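PDB 6IV9: Cas13d from uncultured Ruminococcus sp, which binds CRISPR RNA and, through two HEPN domains, governs both the maturation of that guide and the cleavage of target RNA. Local coordinates for residues V715-E718 / R719-V723; I622-N625 / V626-S630. The protein carries 2 engineered substitutions. All blocks are in the same frame, centred on the assembly; numbering follows the deposited sequence.

Interaction 1: residues V715-E718 / R719-V723; sequences VAKE and RAKAV. With nucleotides of chain B.
Glu718 and Lys721 carry the main polar side-chain contact here, an i to i+3 salt bridge near the start of the long alpha helix 713-760. The two chains lie side by side and point the same way. Lys721 NZ comes to OE2 of Glu718 at 3.2 Å, on the syn side and 20° out of the carboxylate plane, and makes a weak second bond to OE1 at 3.3 Å, so the ammonium sits between both oxygens. Both chains are bent: Glu718 turns at its second torsion, while in Lys721 a bend at chi3 (62°) brings NZ to the carboxylate. Nearer the backbone, Lys721 CG rests 3.4 Å from Lys717 O.

One turn before Lys721, Lys717 does a different job. Its chain runs fully extended, with CG opposite the backbone N (chi1 -178°), and that reach delivers NZ to OP1 of A48 of the RNA chain at 2.8 Å. The same ammonium also hydrogen-bonds the backbone oxygen of Gln707, which helps fix where it meets the phosphate. Lys717 NZ and Lys721 NZ are 5.6 Å apart; with the phosphate and the Glu718 carboxylate close by, their positive charges are probably well balanced.

Further round, Arg719 curls back toward the first turn, its guanidinium NH2 4.1 Å from CG1 of Val715, and its side chain also touches Glu675. Phe621 of helix 617-627 packs on Ala720 and Lys721. Beneath the side chains, regular i to i+4 backbone bonds hold the turns in place, among them Lys721 N to Lys717 O at 3.1 Å and Ala722 N to Glu718 O at 3.0 Å.

Interaction 2: residues I622-N625 / V626-S630; sequences ITNN and VIESS. With nucleotides of chain B.
Glu628 reaches back obliquely across Thr623, extended beyond CG, and brings its OE2 to 3.7 Å from the Thr623 methyl CG2. Its other oxygen, OE1, lies beside OD1 of Asn624, the two side chains pointing the same way with amide and carboxylate planes 31° apart. At 4.2 Å, Glu628 OE1 and Asn624 OD1 are neighbours without bonding. The other branch of Thr623, OG1, stands beside the backbone N (chi1 -63°) and hydrogen-bonds the Arg619 oxygen, while CD1 of Ile627 crosses near it.

All this happens where helix 617-627 ends in a wider, pi-type turn. Ile622 O accepts two N-H groups, from Val626 N at 2.8 Å (i to i+4) and, in the carbonyl plane, from Ile627 N at 3.2 Å (i to i+5). Glu628 N bonds Thr623 O at 2.9 Å, almost along the C=O axis, a second i to i+5 link. On the apolar side, CG2 of Ile622 packs loosely against Val626 CB, with Ala587 of helix 581-591 touching both residues.

Asn625 turns its ND2 to the Phe621 oxygen. Past the turn, Ser629 is the N-cap of the next helix, its OG bonded to Phe632 N. Ser630 OG accepts N6-H of adenine A40 of the RNA chain at 2.8 Å, the bond nearly straight at 168°.

Overall arrangement
Interaction 2 comes first along the chain, at the end of helix 617-627 and the start of helix 630-638; interaction 1 follows near the beginning of helix 713-760. Their centres are 14 Å apart, on the same side of the chain's centre, and the two meet directly where Lys721 CG packs 3.4 Å from Asn625 OD1. Helix 713-760 thus lies against helix 617-627, with Val626 touching Ile724 and Ser629 touching Leu728. Each interaction hydrogen-bonds the bound CRISPR RNA, at a phosphate of A48 in interaction 1 and at the adenine N6 of A40 in interaction 2, so this packed region contributes to the guide-binding surface through both a phosphate and a base.

Interaction 1: residues V715-E718 / R719-V723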
# COMPACT_ATOMS: atom_id res chain seq x y z
N VAL A 715 5.95 36.23 -10.59
CA VAL A 715 6.07 36.17 -9.11
C VAL A 715 4.71 35.81 -8.52
O VAL A 715 4.65 34.91 -7.73
CB VAL A 715 6.62 37.51 -8.57
CG1 VAL A 715 6.78 37.49 -7.06
CG2 VAL A 715 7.95 37.84 -9.21
N ALA A 716 3.65 36.48 -8.95
CA ALA A 716 2.31 36.15 -8.44
C ALA A 716 1.92 34.72 -8.85
O ALA A 716 1.27 34.06 -8.06
CB ALA A 716 1.30 37.15 -8.91
N LYS A 717 2.24 34.31 -10.06
CA LYS A 717 1.86 32.95 -10.51
C LYS A 717 2.56 31.88 -9.67
O LYS A 717 1.91 30.95 -9.27
CB LYS A 717 2.18 32.74 -11.99
CG LYS A 717 1.77 31.37 -12.51
CD LYS A 717 2.30 31.05 -13.86
CE LYS A 717 1.80 29.73 -14.37
NZ LYS A 717 2.38 29.41 -15.69
N GLU A 718 3.85 32.05 -9.41
CA GLU A 718 4.61 31.05 -8.62
C GLU A 718 4.02 30.98 -7.21
O GLU A 718 3.89 29.90 -6.70
CB GLU A 718 6.10 31.39 -8.58
CG GLU A 718 6.85 31.02 -9.84
CD GLU A 718 6.57 29.63 -10.40
OE1 GLU A 718 6.80 28.65 -9.70
OE2 GLU A 718 6.10 29.55 -11.55
N ARG A 719 3.68 32.12 -6.63
CA ARG A 719 3.10 32.15 -5.27
C ARG A 719 1.73 31.45 -5.26
O ARG A 719 1.46 30.74 -4.32
CB ARG A 719 3.01 33.58 -4.76
CG ARG A 719 2.74 33.68 -3.27
CD ARG A 719 1.81 34.83 -2.98
NE ARG A 719 2.44 36.11 -3.15
CZ ARG A 719 2.32 36.91 -4.19
NH1 ARG A 719 1.14 37.35 -4.57
NH2 ARG A 719 3.40 37.35 -4.79
N ALA A 720 0.92 31.67 -6.28
CA ALA A 720 -0.40 31.02 -6.35
C ALA A 720 -0.21 29.50 -6.41
O ALA A 720 -0.91 28.80 -5.74
CB ALA A 720 -1.14 31.51 -7.56
N LYS A 721 0.75 29.04 -7.19
CA LYS A 721 1.00 27.59 -7.30
C LYS A 721 1.45 27.03 -5.94
O LYS A 721 1.02 25.96 -5.59
CB LYS A 721 2.05 27.32 -8.37
CG LYS A 721 1.57 27.59 -9.78
CD LYS A 721 2.67 27.68 -10.76
CE LYS A 721 3.46 26.40 -10.87
NZ LYS A 721 4.80 26.64 -11.45
N ALA A 722 2.32 27.76 -5.26
CA ALA A 722 2.86 27.34 -3.95
C ALA A 722 1.72 27.27 -2.92
O ALA A 722 1.67 26.32 -2.19
CB ALA A 722 3.94 28.29 -3.52
N VAL A 723 0.85 28.27 -2.91
CA VAL A 723 -0.27 28.28 -1.93
C VAL A 723 -1.19 27.09 -2.19
O VAL A 723 -1.54 26.41 -1.26
CB VAL A 723 -1.04 29.60 -2.00
CG1 VAL A 723 -2.35 29.57 -1.24
CG2 VAL A 723 -0.18 30.78 -1.57
P A B 48 2.86 26.09 -17.58
OP1 A B 48 2.04 26.78 -16.56
OP2 A B 48 2.75 24.64 -17.79
O5' A B 48 2.54 26.71 -19.02
C5' A B 48 2.41 28.11 -19.20
C4' A B 48 2.41 28.43 -20.68
O4' A B 48 3.61 27.90 -21.29
C3' A B 48 1.27 27.77 -21.46
O3' A B 48 0.04 28.43 -21.28
C2' A B 48 1.83 27.80 -22.87
O2' A B 48 1.68 29.14 -23.30
C1' A B 48 3.29 27.44 -22.61
N9 A B 48 3.52 26.01 -22.67
C8 A B 48 3.69 25.11 -21.64
N7 A B 48 3.89 23.88 -22.05
C5 A B 48 3.84 23.97 -23.43
C6 A B 48 3.99 23.02 -24.44
N6 A B 48 4.20 21.72 -24.20
N1 A B 48 3.89 23.43 -25.73
C2 A B 48 3.66 24.73 -25.96
N3 A B 48 3.51 25.73 -25.09
C4 A B 48 3.61 25.27 -23.83

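Interaction 2: residues I622-N625 / V626-S630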
# COMPACT_ATOMS: atom_id res chain seq x y z
N ILE A 622 -6.09 25.98 -13.42
CA ILE A 622 -6.84 25.08 -12.51
C ILE A 622 -6.56 23.62 -12.87
O ILE A 622 -6.41 22.81 -11.99
CB ILE A 622 -8.34 25.41 -12.55
CG1 ILE A 622 -8.62 26.82 -12.04
CG2 ILE A 622 -9.15 24.39 -11.78
CD1 ILE A 622 -8.47 26.95 -10.56
N THR A 623 -6.53 23.31 -14.16
CA THR A 623 -6.27 21.92 -14.58
C THR A 623 -4.87 21.49 -14.14
O THR A 623 -4.75 20.45 -13.54
CB THR A 623 -6.35 21.82 -16.10
OG1 THR A 623 -7.67 22.13 -16.51
CG2 THR A 623 -5.94 20.45 -16.61
N ASN A 624 -3.85 22.29 -14.43
CA ASN A 624 -2.46 21.94 -14.09
C ASN A 624 -2.22 21.86 -12.59
O ASN A 624 -1.50 20.99 -12.18
CB ASN A 624 -1.46 22.96 -14.61
CG ASN A 624 -1.39 22.99 -16.12
OD1 ASN A 624 -2.10 22.27 -16.78
ND2 ASN A 624 -0.53 23.84 -16.64
N ASN A 625 -2.78 22.79 -11.82
CA ASN A 625 -2.46 22.87 -10.38
C ASN A 625 -3.45 22.16 -9.47
O ASN A 625 -3.11 21.94 -8.33
CB ASN A 625 -2.28 24.32 -9.97
CG ASN A 625 -1.08 24.89 -10.68
OD1 ASN A 625 0.04 24.61 -10.31
ND2 ASN A 625 -1.33 25.61 -11.75
N VAL A 626 -4.66 21.89 -9.94
CA VAL A 626 -5.62 21.24 -9.01
C VAL A 626 -6.05 19.89 -9.56
O VAL A 626 -5.77 18.89 -8.94
CB VAL A 626 -6.81 22.16 -8.72
CG1 VAL A 626 -7.75 21.55 -7.70
CG2 VAL A 626 -6.36 23.53 -8.27
N ILE A 627 -6.68 19.89 -10.73
CA ILE A 627 -7.24 18.65 -11.31
C ILE A 627 -6.13 17.63 -11.54
O ILE A 627 -6.37 16.49 -11.27
CB ILE A 627 -8.03 18.96 -12.60
CG1 ILE A 627 -9.24 19.84 -12.33
CG2 ILE A 627 -8.40 17.67 -13.30
CD1 ILE A 627 -9.93 20.36 -13.56
N GLU A 628 -4.96 18.06 -11.98
CA GLU A 628 -3.86 17.11 -12.28
C GLU A 628 -3.04 16.76 -11.03
O GLU A 628 -2.06 16.06 -11.17
CB GLU A 628 -2.99 17.61 -13.42
CG GLU A 628 -3.71 17.64 -14.75
CD GLU A 628 -2.83 17.96 -15.95
OE1 GLU A 628 -1.65 18.26 -15.76
OE2 GLU A 628 -3.35 17.91 -17.06
N SER A 629 -3.42 17.28 -9.88
CA SER A 629 -2.67 16.95 -8.66
C SER A 629 -3.14 15.61 -8.12
O SER A 629 -4.30 15.48 -7.83
CB SER A 629 -2.83 18.00 -7.62
OG SER A 629 -2.44 17.50 -6.37
N SER A 630 -2.22 14.69 -7.88
CA SER A 630 -2.57 13.38 -7.30
C SER A 630 -3.15 13.58 -5.89
O SER A 630 -3.91 12.76 -5.45
CB SER A 630 -1.42 12.44 -7.31
OG SER A 630 -0.35 12.94 -6.57
P A B 40 10.83 19.01 -3.82
OP1 A B 40 12.21 19.48 -4.08
OP2 A B 40 9.73 19.27 -4.79
O5' A B 40 10.89 17.42 -3.63
C5' A B 40 10.46 16.52 -4.69
C4' A B 40 9.58 15.43 -4.14
O4' A B 40 8.22 15.91 -4.02
C3' A B 40 9.35 14.24 -5.07
O3' A B 40 10.44 13.36 -5.24
C2' A B 40 8.14 13.57 -4.43
O2' A B 40 8.42 12.62 -3.42
C1' A B 40 7.36 14.78 -3.94
N9 A B 40 6.12 15.06 -4.67
C8 A B 40 5.70 16.23 -5.26
N7 A B 40 4.49 16.15 -5.78
C5 A B 40 4.10 14.84 -5.52
C6 A B 40 2.91 14.14 -5.80
N6 A B 40 1.88 14.66 -6.45
N1 A B 40 2.83 12.85 -5.38
C2 A B 40 3.87 12.32 -4.73
N3 A B 40 5.04 12.88 -4.42
C4 A B 40 5.09 14.16 -4.84